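Putative lipoprotein GNA1162 (Neisseria meningitidis, PDB 4HRV) is of unknown function but is a predicted bacterial lipoprotein whose soluble part folds as an alpha/beta domain and pairs with a second copy. Local coordinates at residues Pro20-Ser25 with Thr65-Ile70; Tyr89-Glu94 with Ser109-Leu114; Pro13-Val18 with Gly83-Leu88. The protein carries 3 engineered substitutions. One frame throughout, in Å; residues are numbered along the deposited sequence.

Contact 1: residues Pro20-Ser25 with Thr65-Ile70; sequences PPLNES and TNAADI
P20 and L22, on the end of the first strand of an alpha/beta fold, pack against the first turn of helix 67-72 through A67, A68 and I70. Three apolar side chains, from I70, A67 and L22, set the orientation. I70 reaches the proline end: its CG1 lies anti to the carbonyl carbon (chi1 -66°); the terminal CD1 comes to 3.9 Å from CG of P20, and the two side chains cross at about a right angle. The CB of A67 points toward the segment 20-25. The methyl meets backbone as much as side chain, 3.5 Å from the carbonyl O of P21, with O of P20 only slightly farther off. L22 closes the other end. Its CG is turned well off a staggered position (chi1 -106°), and its CD2 lies against the helix backbone, 3.6 Å from N of A68, while also touching the CB atoms of A67 and A68.

No hydrogen bond joins the two segments, so they are held together by apolar packing, and polar ties run to their surroundings. O of P20 bonds NE2 of H71, the residue following the segment 65-70 in the same helix. Helix 52-61 adds a third wall, where F59 touches both P20 and I70, whereas A68 lies on the solvent-exposed side. The CB of P21 points away from the helix, and its side chain packs on I90 of the neighbouring strand 86-99. Beyond L22 the chain draws away from helix 67-72 and forms an Asx turn: OD1 of N23 accepts from N of S25 at 3.0 Å and, in its carbonyl plane on a lone pair, from OG of S25 at 2.8 Å.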
# COMPACT_ATOMS: atom_id res chain seq x y z
N PRO B 20 -17.96 -2.05 -9.88
CA PRO B 20 -16.84 -1.79 -10.79
C PRO B 20 -16.24 -0.42 -10.50
O PRO B 20 -16.96 0.57 -10.46
CB PRO B 20 -17.50 -1.79 -12.17
CG PRO B 20 -18.63 -2.74 -12.02
CD PRO B 20 -19.13 -2.60 -10.59
N PRO B 21 -14.92 -0.37 -10.29
CA PRO B 21 -14.31 0.91 -9.94
C PRO B 21 -14.36 1.93 -11.07
O PRO B 21 -14.31 1.56 -12.24
CB PRO B 21 -12.85 0.52 -9.61
CG PRO B 21 -12.95 -0.92 -9.16
CD PRO B 21 -13.98 -1.50 -10.10
N LEU B 22 -14.48 3.20 -10.71
CA LEU B 22 -14.45 4.29 -11.66
C LEU B 22 -13.01 4.54 -12.08
O LEU B 22 -12.10 4.53 -11.24
CB LEU B 22 -14.99 5.56 -11.02
CG LEU B 22 -16.36 6.10 -11.38
CD1 LEU B 22 -16.44 7.54 -10.89
CD2 LEU B 22 -16.63 5.99 -12.89
N ASN B 23 -12.80 4.79 -13.36
CA ASN B 23 -11.47 5.12 -13.84
C ASN B 23 -11.42 6.59 -14.20
O ASN B 23 -12.05 7.02 -15.16
CB ASN B 23 -11.12 4.26 -15.06
CG ASN B 23 -9.65 4.36 -15.46
OD1 ASN B 23 -8.88 5.15 -14.91
ND2 ASN B 23 -9.26 3.55 -16.44
N GLU B 24 -10.69 7.37 -13.41
CA GLU B 24 -10.53 8.79 -13.69
C GLU B 24 -9.11 9.11 -14.12
O GLU B 24 -8.61 10.21 -13.88
CB GLU B 24 -10.95 9.63 -12.49
CG GLU B 24 -12.36 9.35 -12.05
CD GLU B 24 -12.99 10.49 -11.27
OE1 GLU B 24 -12.24 11.27 -10.66
OE2 GLU B 24 -14.24 10.60 -11.28
N SER B 25 -8.46 8.13 -14.74
CA SER B 25 -7.13 8.33 -15.31
C SER B 25 -7.18 8.20 -16.83
O SER B 25 -8.09 7.59 -17.37
CB SER B 25 -6.16 7.29 -14.76
OG SER B 25 -6.29 6.07 -15.45
N THR B 65 -23.26 -1.59 -17.72
CA THR B 65 -21.88 -2.08 -17.76
C THR B 65 -20.86 -0.97 -17.47
O THR B 65 -19.77 -1.24 -17.00
CB THR B 65 -21.55 -2.77 -19.10
OG1 THR B 65 -21.90 -1.90 -20.18
CG2 THR B 65 -22.32 -4.08 -19.22
N ASN B 66 -21.26 0.26 -17.75
CA ASN B 66 -20.39 1.42 -17.56
C ASN B 66 -20.27 1.78 -16.09
O ASN B 66 -21.27 1.92 -15.38
CB ASN B 66 -20.94 2.61 -18.35
CG ASN B 66 -20.07 3.83 -18.23
OD1 ASN B 66 -19.10 3.99 -18.96
ND2 ASN B 66 -20.41 4.71 -17.30
N ALA B 67 -19.05 1.94 -15.62
CA ALA B 67 -18.83 2.18 -14.20
C ALA B 67 -19.44 3.50 -13.74
O ALA B 67 -19.95 3.58 -12.63
CB ALA B 67 -17.34 2.14 -13.88
N ALA B 68 -19.40 4.53 -14.58
CA ALA B 68 -19.96 5.82 -14.18
C ALA B 68 -21.47 5.71 -13.99
O ALA B 68 -22.03 6.35 -13.11
CB ALA B 68 -19.63 6.88 -15.21
N ASP B 69 -22.13 4.91 -14.81
CA ASP B 69 -23.56 4.70 -14.62
C ASP B 69 -23.76 4.05 -13.25
O ASP B 69 -24.63 4.46 -12.47
CB ASP B 69 -24.14 3.78 -15.71
CG ASP B 69 -24.29 4.48 -17.05
OD1 ASP B 69 -24.53 5.70 -17.07
OD2 ASP B 69 -24.16 3.79 -18.08
N ILE B 70 -22.95 3.04 -12.95
CA ILE B 70 -23.16 2.25 -11.73
C ILE B 70 -22.96 3.08 -10.46
O ILE B 70 -23.80 3.05 -9.55
CB ILE B 70 -22.33 0.96 -11.74
CG1 ILE B 70 -22.84 0.04 -12.87
CG2 ILE B 70 -22.40 0.24 -10.39
CD1 ILE B 70 -21.91 -1.08 -13.25

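Contact 2: residues Tyr89-Glu94 with Ser109-Leu114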
# COMPACT_ATOMS: atom_id res chain seq x y z
N TYR B 89 -17.21 1.87 -3.03
CA TYR B 89 -16.91 2.61 -4.25
C TYR B 89 -15.42 2.91 -4.34
O TYR B 89 -14.85 3.56 -3.46
CB TYR B 89 -17.66 3.94 -4.28
CG TYR B 89 -19.17 3.81 -4.29
CD1 TYR B 89 -19.92 4.03 -3.14
CD2 TYR B 89 -19.86 3.46 -5.46
CE1 TYR B 89 -21.33 3.92 -3.15
CE2 TYR B 89 -21.25 3.33 -5.47
CZ TYR B 89 -21.97 3.57 -4.33
OH TYR B 89 -23.34 3.44 -4.34
N ILE B 90 -14.79 2.45 -5.41
CA ILE B 90 -13.37 2.75 -5.63
C ILE B 90 -13.20 3.61 -6.87
O ILE B 90 -13.84 3.36 -7.89
CB ILE B 90 -12.57 1.47 -5.83
CG1 ILE B 90 -12.72 0.58 -4.59
CG2 ILE B 90 -11.10 1.79 -6.12
CD1 ILE B 90 -12.24 -0.83 -4.81
N THR B 91 -12.35 4.62 -6.78
CA THR B 91 -11.98 5.46 -7.92
C THR B 91 -10.46 5.53 -8.08
O THR B 91 -9.74 5.88 -7.14
CB THR B 91 -12.55 6.88 -7.76
OG1 THR B 91 -13.97 6.81 -7.68
CG2 THR B 91 -12.16 7.77 -8.94
N VAL B 92 -9.98 5.17 -9.26
CA VAL B 92 -8.57 5.35 -9.61
C VAL B 92 -8.39 6.76 -10.16
O VAL B 92 -8.98 7.11 -11.20
CB VAL B 92 -8.11 4.33 -10.65
CG1 VAL B 92 -6.69 4.68 -11.17
CG2 VAL B 92 -8.14 2.93 -10.06
N THR B 93 -7.60 7.57 -9.47
CA THR B 93 -7.43 8.97 -9.84
C THR B 93 -6.12 9.20 -10.59
O THR B 93 -5.97 10.20 -11.30
CB THR B 93 -7.46 9.87 -8.59
OG1 THR B 93 -6.39 9.50 -7.70
CG2 THR B 93 -8.78 9.70 -7.87
N GLU B 94 -5.18 8.28 -10.43
CA GLU B 94 -3.94 8.36 -11.19
C GLU B 94 -3.45 6.97 -11.63
O GLU B 94 -3.56 6.00 -10.90
CB GLU B 94 -2.86 9.08 -10.38
CG GLU B 94 -1.65 9.45 -11.20
CD GLU B 94 -0.78 10.49 -10.52
OE1 GLU B 94 -0.16 11.30 -11.24
OE2 GLU B 94 -0.73 10.49 -9.27
N SER B 109 -2.81 5.91 -7.91
CA SER B 109 -3.48 6.48 -6.76
C SER B 109 -4.97 6.16 -6.90
O SER B 109 -5.52 6.20 -8.00
CB SER B 109 -3.29 7.99 -6.70
OG SER B 109 -1.93 8.35 -6.79
N ALA B 110 -5.59 5.83 -5.78
CA ALA B 110 -7.00 5.49 -5.75
C ALA B 110 -7.59 5.96 -4.44
O ALA B 110 -6.88 6.13 -3.44
CB ALA B 110 -7.20 3.99 -5.92
N LYS B 111 -8.89 6.19 -4.44
CA LYS B 111 -9.59 6.60 -3.25
C LYS B 111 -10.84 5.74 -3.17
O LYS B 111 -11.31 5.22 -4.18
CB LYS B 111 -9.92 8.09 -3.33
CG LYS B 111 -10.81 8.48 -4.50
CD LYS B 111 -10.95 9.99 -4.58
CE LYS B 111 -11.82 10.41 -5.75
NZ LYS B 111 -11.92 11.90 -5.85
N ALA B 112 -11.36 5.55 -1.97
CA ALA B 112 -12.51 4.68 -1.81
C ALA B 112 -13.37 5.13 -0.65
O ALA B 112 -12.90 5.82 0.25
CB ALA B 112 -12.08 3.24 -1.62
N ARG B 113 -14.65 4.78 -0.71
CA ARG B 113 -15.53 5.02 0.41
C ARG B 113 -16.51 3.86 0.55
O ARG B 113 -16.96 3.29 -0.45
CB ARG B 113 -16.28 6.34 0.22
CG ARG B 113 -17.28 6.34 -0.92
CD ARG B 113 -17.86 7.73 -1.14
NE ARG B 113 -19.09 7.68 -1.93
CZ ARG B 113 -19.11 7.54 -3.25
NH1 ARG B 113 -17.97 7.44 -3.92
NH2 ARG B 113 -20.27 7.49 -3.90
N LEU B 114 -16.82 3.50 1.79
CA LEU B 114 -17.79 2.45 2.07
C LEU B 114 -19.08 3.10 2.56
O LEU B 114 -19.06 3.87 3.52
CB LEU B 114 -17.27 1.52 3.16
CG LEU B 114 -18.17 0.30 3.39
CD1 LEU B 114 -18.05 -0.63 2.20
CD2 LEU B 114 -17.81 -0.45 4.68
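R113 lies flat on Y89 across an antiparallel beta hairpin, strands 86-99 and 104-116. From CB, the arginine places CG between its backbone N and carbonyl carbon (chi1 68°), and the chain then runs extended to NE. CG passes 4.1 Å from CB of Y89 and NE stands 3.9 Å from CD1 of the ring. CZ then settles 3.6 Å from the same CD1, which sits over the centre of the guanidinium. At the tip the two nitrogens part: NH1 turns back to CB of Y89 at 3.5 Å, and NH2 lies over the ring face, displaced toward the rim near CD1 and CE1. With the planes only 10° apart, this is an offset stack that brings a cation over an aromatic face.

The backbones beneath form hydrogen-bonded pairs Y89-R113 and T91-K111. T91 and K111 lie side by side on the same face as the stack, and T93 presents CG2 to CE of K111 at 3.8 Å. A classic beta bulge then shifts the register, T93 and E94 both facing S109. The O of S109 is gripped from one face of its carbonyl plane by N of T93 at 2.9 Å and N of E94 at 3.2 Å. OG of S109 is bonded to OG of S129.

The hairpin lies in the middle of the sheet, with strand 15-23 beside one strand and strand 122-133 beside the other. The ring of H71, from helix 67-72, meets that of Y89 with the planes at about 55°. On the face of I90, A110 and A112, the second subunit packs V149 and L141 of its helix 139-154 onto A110 and L114.

Contact 3: residues Pro13-Val18 with Gly83-Leu88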
# COMPACT_ATOMS: atom_id res chain seq x y z
N PRO B 13 -21.16 -3.43 9.30
CA PRO B 13 -21.54 -4.00 8.00
C PRO B 13 -20.89 -5.37 7.76
O PRO B 13 -19.67 -5.49 7.88
CB PRO B 13 -20.98 -2.97 7.01
CG PRO B 13 -19.79 -2.39 7.72
CD PRO B 13 -20.17 -2.34 9.17
N ALA B 14 -21.69 -6.38 7.43
CA ALA B 14 -21.15 -7.70 7.16
C ALA B 14 -20.97 -7.94 5.66
O ALA B 14 -19.87 -8.28 5.21
CB ALA B 14 -22.00 -8.81 7.80
N SER B 15 -22.04 -7.73 4.88
CA SER B 15 -21.98 -7.96 3.43
C SER B 15 -21.67 -6.70 2.62
O SER B 15 -22.31 -5.67 2.76
CB SER B 15 -23.26 -8.62 2.92
OG SER B 15 -24.35 -7.73 2.92
N ILE B 16 -20.68 -6.81 1.74
CA ILE B 16 -20.22 -5.66 0.99
C ILE B 16 -20.28 -5.91 -0.51
O ILE B 16 -19.66 -6.86 -1.01
CB ILE B 16 -18.78 -5.33 1.34
CG1 ILE B 16 -18.68 -4.89 2.81
CG2 ILE B 16 -18.23 -4.25 0.42
CD1 ILE B 16 -17.24 -4.54 3.22
N LEU B 17 -21.01 -5.04 -1.19
CA LEU B 17 -21.02 -4.99 -2.65
C LEU B 17 -19.90 -4.08 -3.14
O LEU B 17 -19.87 -2.88 -2.84
CB LEU B 17 -22.38 -4.47 -3.15
CG LEU B 17 -22.53 -4.32 -4.67
CD1 LEU B 17 -22.45 -5.68 -5.33
CD2 LEU B 17 -23.86 -3.63 -5.04
N VAL B 18 -18.96 -4.65 -3.88
CA VAL B 18 -17.97 -3.84 -4.56
C VAL B 18 -18.40 -3.64 -6.00
O VAL B 18 -18.52 -4.60 -6.77
CB VAL B 18 -16.55 -4.46 -4.50
CG1 VAL B 18 -15.53 -3.44 -4.99
CG2 VAL B 18 -16.25 -4.90 -3.06
N GLY B 83 -29.25 -7.19 -1.90
CA GLY B 83 -29.44 -7.45 -0.48
C GLY B 83 -28.23 -7.14 0.38
O GLY B 83 -28.15 -7.58 1.53
N ASN B 84 -27.27 -6.40 -0.18
CA ASN B 84 -26.05 -6.02 0.52
C ASN B 84 -26.24 -4.98 1.64
O ASN B 84 -27.04 -4.07 1.51
CB ASN B 84 -25.02 -5.49 -0.50
CG ASN B 84 -25.53 -4.29 -1.28
OD1 ASN B 84 -24.96 -3.21 -1.21
ND2 ASN B 84 -26.62 -4.47 -2.02
N ASP B 85 -25.46 -5.10 2.71
CA ASP B 85 -25.48 -4.09 3.77
C ASP B 85 -24.76 -2.80 3.36
O ASP B 85 -25.17 -1.70 3.73
CB ASP B 85 -24.82 -4.62 5.04
CG ASP B 85 -25.50 -5.85 5.60
OD1 ASP B 85 -26.75 -5.88 5.65
OD2 ASP B 85 -24.78 -6.78 6.01
N ALA B 86 -23.67 -2.92 2.60
CA ALA B 86 -22.90 -1.74 2.25
C ALA B 86 -22.37 -1.82 0.84
O ALA B 86 -22.31 -2.89 0.24
CB ALA B 86 -21.77 -1.54 3.25
N VAL B 87 -21.99 -0.67 0.30
CA VAL B 87 -21.43 -0.61 -1.04
C VAL B 87 -20.07 0.02 -0.96
O VAL B 87 -19.89 1.05 -0.30
CB VAL B 87 -22.30 0.23 -2.01
CG1 VAL B 87 -21.78 0.13 -3.44
CG2 VAL B 87 -23.75 -0.22 -1.93
N LEU B 88 -19.11 -0.59 -1.64
CA LEU B 88 -17.77 -0.06 -1.70
C LEU B 88 -17.51 0.58 -3.05
O LEU B 88 -17.62 -0.08 -4.09
CB LEU B 88 -16.75 -1.17 -1.40
CG LEU B 88 -15.27 -0.76 -1.46
CD1 LEU B 88 -14.92 0.18 -0.32
CD2 LEU B 88 -14.40 -2.01 -1.42
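L17 and V87 are paired in the tightly packed half of this contact, where strands 15-23 and 86-99 run parallel as neighbours in the mixed sheet. L17 bonds to the residues flanking V87: its N donates to O of A86 at 2.9 Å, and its O accepts from N of L88 at 2.7 Å. On one face V18 and L88 lie side by side, CG2 of the valine 3.8 Å from CD2 of the leucine, and M144 of the second subunit also packs on L88. On the other, CB of L17 presses on OD1 of N84 at 3.5 Å. That oxygen is bonded to OG of S117, while L78 and F82 of helix 75-82 pack on L17.

Toward the N-terminus the packing gives way to exposed chain. P13, poorly ordered, touches CB of A86 lightly, and A14 N makes only a weak bond to OD2 of D85. Between the two regions S15 and D85 interlock. N of D85 donates to OG of S15 at 2.9 Å, while N of S15 meets OD2 of D85 on its anti side at 3.1 Å; OG of S15 also gives that oxygen a weak bond. The other oxygen, OD1, forms a salt bridge with R118. Donors at both carboxylate oxygens, one of them an arginine, would be expected to favour a charged D85.

All three contacts meet on one mixed sheet. Strand 15-23 serves contacts 1 and 3, whose centres are about 18 Å apart, and strand 86-99 serves contacts 2 and 3, about 17 Å apart between centres. Contacts 1 and 2 are closer, with centres about 11 Å apart, and probable hydrogen bonds join them: N of L22 to O of I90 at 2.9 Å and N of E24 to O of V92 at 2.8 Å. Contact 2 reaches contact 3 through L114, whose CD1 lies 4.0 Å from CB of A86. Helix 139-154 of the second subunit packs on residues of contacts 2 and 3, whereas no other chain of the assembly touches the two segments of contact 1.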